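Hydrogenase maturation protease (Wolinella succinogenes, PDB 3PU6) probably acts as an endopeptidase that activates a hydrogenase by processing it during maturation. Local coordinates at residues 33-38 with 143-148. Numbering follows the deposited sequence.
Sequences PEWSVF and ELDGML
Trp35 and Asp145 bring the two backbones closest, yet their CA atoms remain 9.1 Å apart, so the edge strand 35-41 meets the C-terminal part of helix 128-147 through side chains alone. Within that helix Met147 N is bonded to Glu143 O at 3.0 Å. The indole of Trp35 spans the gap. Its CB bond points toward the helix, and with CG anti to the carbonyl carbon (chi1 -75°) the rim of the indole is set against it. Trp35 NE1 donates a weak hydrogen bond to Asp145 OD1, 3.3 Å long and bent to 149° at the hydrogen; the oxygen lies near the ring plane, while the carboxylate plane is turned 71° from the indole. Further round the same edge, Trp35 CH2 touches Leu144 CD2 at 3.9 Å, the leucine side chain crossing the indole at about a right angle. In this alpha/beta fold with a mixed central sheet, the contact ties the C-terminal helix to one edge strand of the sheet, and Val60 of strand 58-66 touches both Trp35 and Leu144. Tryptophan suits the site because one flat group supplies a polar N-H for the aspartate and a hydrocarbon rim for the leucine. Leucine offers a branched apolar end to that rim, and aspartate a short acceptor on a buried helix face. A phenylalanine in place of Trp35 would probably leave Asp145 OD1 without its indole donor and open a gap beside Leu144. Lys5 forms a salt bridge with Glu34 and a long, weak ion pair with Asp145, which probably eases the proximity of these like charges.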
loop_
_atom_site.group_PDB
_atom_site.type_symbol
_atom_site.label_atom_id
_atom_site.label_comp_id
_atom_site.label_asym_id
_atom_site.label_seq_id
_atom_site.Cartn_x
_atom_site.Cartn_y
_atom_site.Cartn_z
ATOM N N PRO A 33 13.238 8.696 -0.400
ATOM C CA PRO A 33 14.365 7.772 -0.576
ATOM C C PRO A 33 14.645 6.878 0.637
ATOM O O PRO A 33 15.173 5.783 0.462
ATOM C CB PRO A 33 15.544 8.715 -0.817
ATOM C CG PRO A 33 14.921 9.971 -1.346
ATOM C CD PRO A 33 13.641 10.099 -0.596
ATOM N N GLU A 34 14.317 7.332 1.842
ATOM C CA GLU A 34 14.508 6.505 3.032
ATOM C C GLU A 34 13.531 5.326 3.093
ATOM O O GLU A 34 13.709 4.381 3.878
ATOM C CB GLU A 34 14.381 7.350 4.289
ATOM C CG GLU A 34 15.577 8.224 4.547
ATOM C CD GLU A 34 15.536 8.847 5.925
ATOM O OE1 GLU A 34 14.646 8.460 6.720
ATOM O OE2 GLU A 34 16.386 9.723 6.211
ATOM N N TRP A 35 12.487 5.403 2.270
ATOM C CA TRP A 35 11.539 4.311 2.097
ATOM C C TRP A 35 11.993 3.430 0.944
ATOM O O TRP A 35 12.293 3.928 -0.151
ATOM C CB TRP A 35 10.140 4.862 1.789
ATOM C CG TRP A 35 9.463 5.432 2.970
ATOM C CD1 TRP A 35 9.722 6.635 3.566
ATOM C CD2 TRP A 35 8.415 4.824 3.723
ATOM N NE1 TRP A 35 8.897 6.811 4.651
ATOM C CE2 TRP A 35 8.083 5.716 4.769
ATOM C CE3 TRP A 35 7.728 3.618 3.622
ATOM C CZ2 TRP A 35 7.091 5.435 5.698
ATOM C CZ3 TRP A 35 6.750 3.340 4.546
ATOM C CH2 TRP A 35 6.442 4.241 5.575
ATOM N N SER A 36 12.054 2.127 1.175
ATOM C CA SER A 36 12.203 1.223 0.051
ATOM C C SER A 36 10.820 0.705 -0.351
ATOM O O SER A 36 10.067 0.208 0.480
ATOM C CB SER A 36 13.187 0.099 0.360
ATOM O OG SER A 36 12.668 -0.787 1.313
ATOM N N VAL A 37 10.494 0.872 -1.629
ATOM C CA VAL A 37 9.192 0.530 -2.179
ATOM C C VAL A 37 9.241 -0.800 -2.922
ATOM O O VAL A 37 10.067 -0.997 -3.809
ATOM C CB VAL A 37 8.689 1.621 -3.147
ATOM C CG1 VAL A 37 7.271 1.331 -3.592
ATOM C CG2 VAL A 37 8.745 2.971 -2.493
ATOM N N PHE A 38 8.347 -1.708 -2.554
ATOM C CA PHE A 38 8.236 -2.994 -3.222
ATOM C C PHE A 38 6.939 -3.094 -4.003
ATOM O O PHE A 38 5.866 -3.083 -3.421
ATOM C CB PHE A 38 8.291 -4.118 -2.200
ATOM C CG PHE A 38 9.620 -4.273 -1.559
ATOM C CD1 PHE A 38 10.678 -3.460 -1.937
ATOM C CD2 PHE A 38 9.836 -5.252 -0.610
ATOM C CE1 PHE A 38 11.922 -3.607 -1.369
ATOM C CE2 PHE A 38 11.086 -5.405 -0.031
ATOM C CZ PHE A 38 12.130 -4.582 -0.417
ATOM N N GLU A 143 2.942 11.823 6.614
ATOM C CA GLU A 143 2.519 12.065 7.999
ATOM C C GLU A 143 3.019 10.943 8.894
ATOM O O GLU A 143 3.504 11.186 10.004
ATOM C CB GLU A 143 0.994 12.216 8.110
ATOM C CG GLU A 143 0.429 13.387 7.299
ATOM C CD GLU A 143 -1.081 13.297 7.050
ATOM O OE1 GLU A 143 -1.801 12.725 7.907
ATOM O OE2 GLU A 143 -1.536 13.809 5.992
ATOM N N LEU A 144 2.921 9.715 8.392
ATOM C CA LEU A 144 3.382 8.545 9.133
ATOM C C LEU A 144 4.883 8.595 9.347
ATOM O O LEU A 144 5.388 8.240 10.408
ATOM C CB LEU A 144 3.021 7.271 8.388
ATOM C CG LEU A 144 3.713 6.054 8.986
ATOM C CD1 LEU A 144 3.206 5.807 10.401
ATOM C CD2 LEU A 144 3.533 4.841 8.089
ATOM N N ASP A 145 5.581 9.046 8.313
ATOM C CA ASP A 145 7.027 9.193 8.332
ATOM C C ASP A 145 7.481 10.111 9.454
ATOM O O ASP A 145 8.422 9.796 10.190
ATOM C CB ASP A 145 7.493 9.767 7.015
ATOM C CG ASP A 145 8.950 9.548 6.790
ATOM O OD1 ASP A 145 9.514 8.612 7.388
ATOM O OD2 ASP A 145 9.538 10.311 6.014
ATOM N N GLY A 146 6.800 11.252 9.566
ATOM C CA GLY A 146 7.032 12.216 10.622
ATOM C C GLY A 146 6.758 11.648 11.993
ATOM O O GLY A 146 7.534 11.840 12.926
HETATM N N MSE A 147 5.650 10.938 12.128
HETATM C CA MSE A 147 5.372 10.310 13.402
HETATM C C MSE A 147 6.494 9.369 13.816
HETATM O O MSE A 147 6.897 9.352 14.976
HETATM C CB MSE A 147 4.058 9.557 13.355
HETATM C CG MSE A 147 3.745 8.865 14.645
HETATM SE SE MSE A 147 2.476 7.421 14.381
HETATM C CE MSE A 147 3.751 5.914 14.351
ATOM N N LEU A 148 7.000 8.588 12.860
ATOM C CA LEU A 148 8.063 7.618 13.137
ATOM C C LEU A 148 9.379 8.230 13.617
ATOM O O LEU A 148 10.287 7.501 14.003
ATOM C CB LEU A 148 8.307 6.702 11.936
ATOM C CG LEU A 148 7.207 5.668 11.667
ATOM C CD1 LEU A 148 7.322 5.150 10.249
ATOM C CD2 LEU A 148 7.229 4.532 12.670
#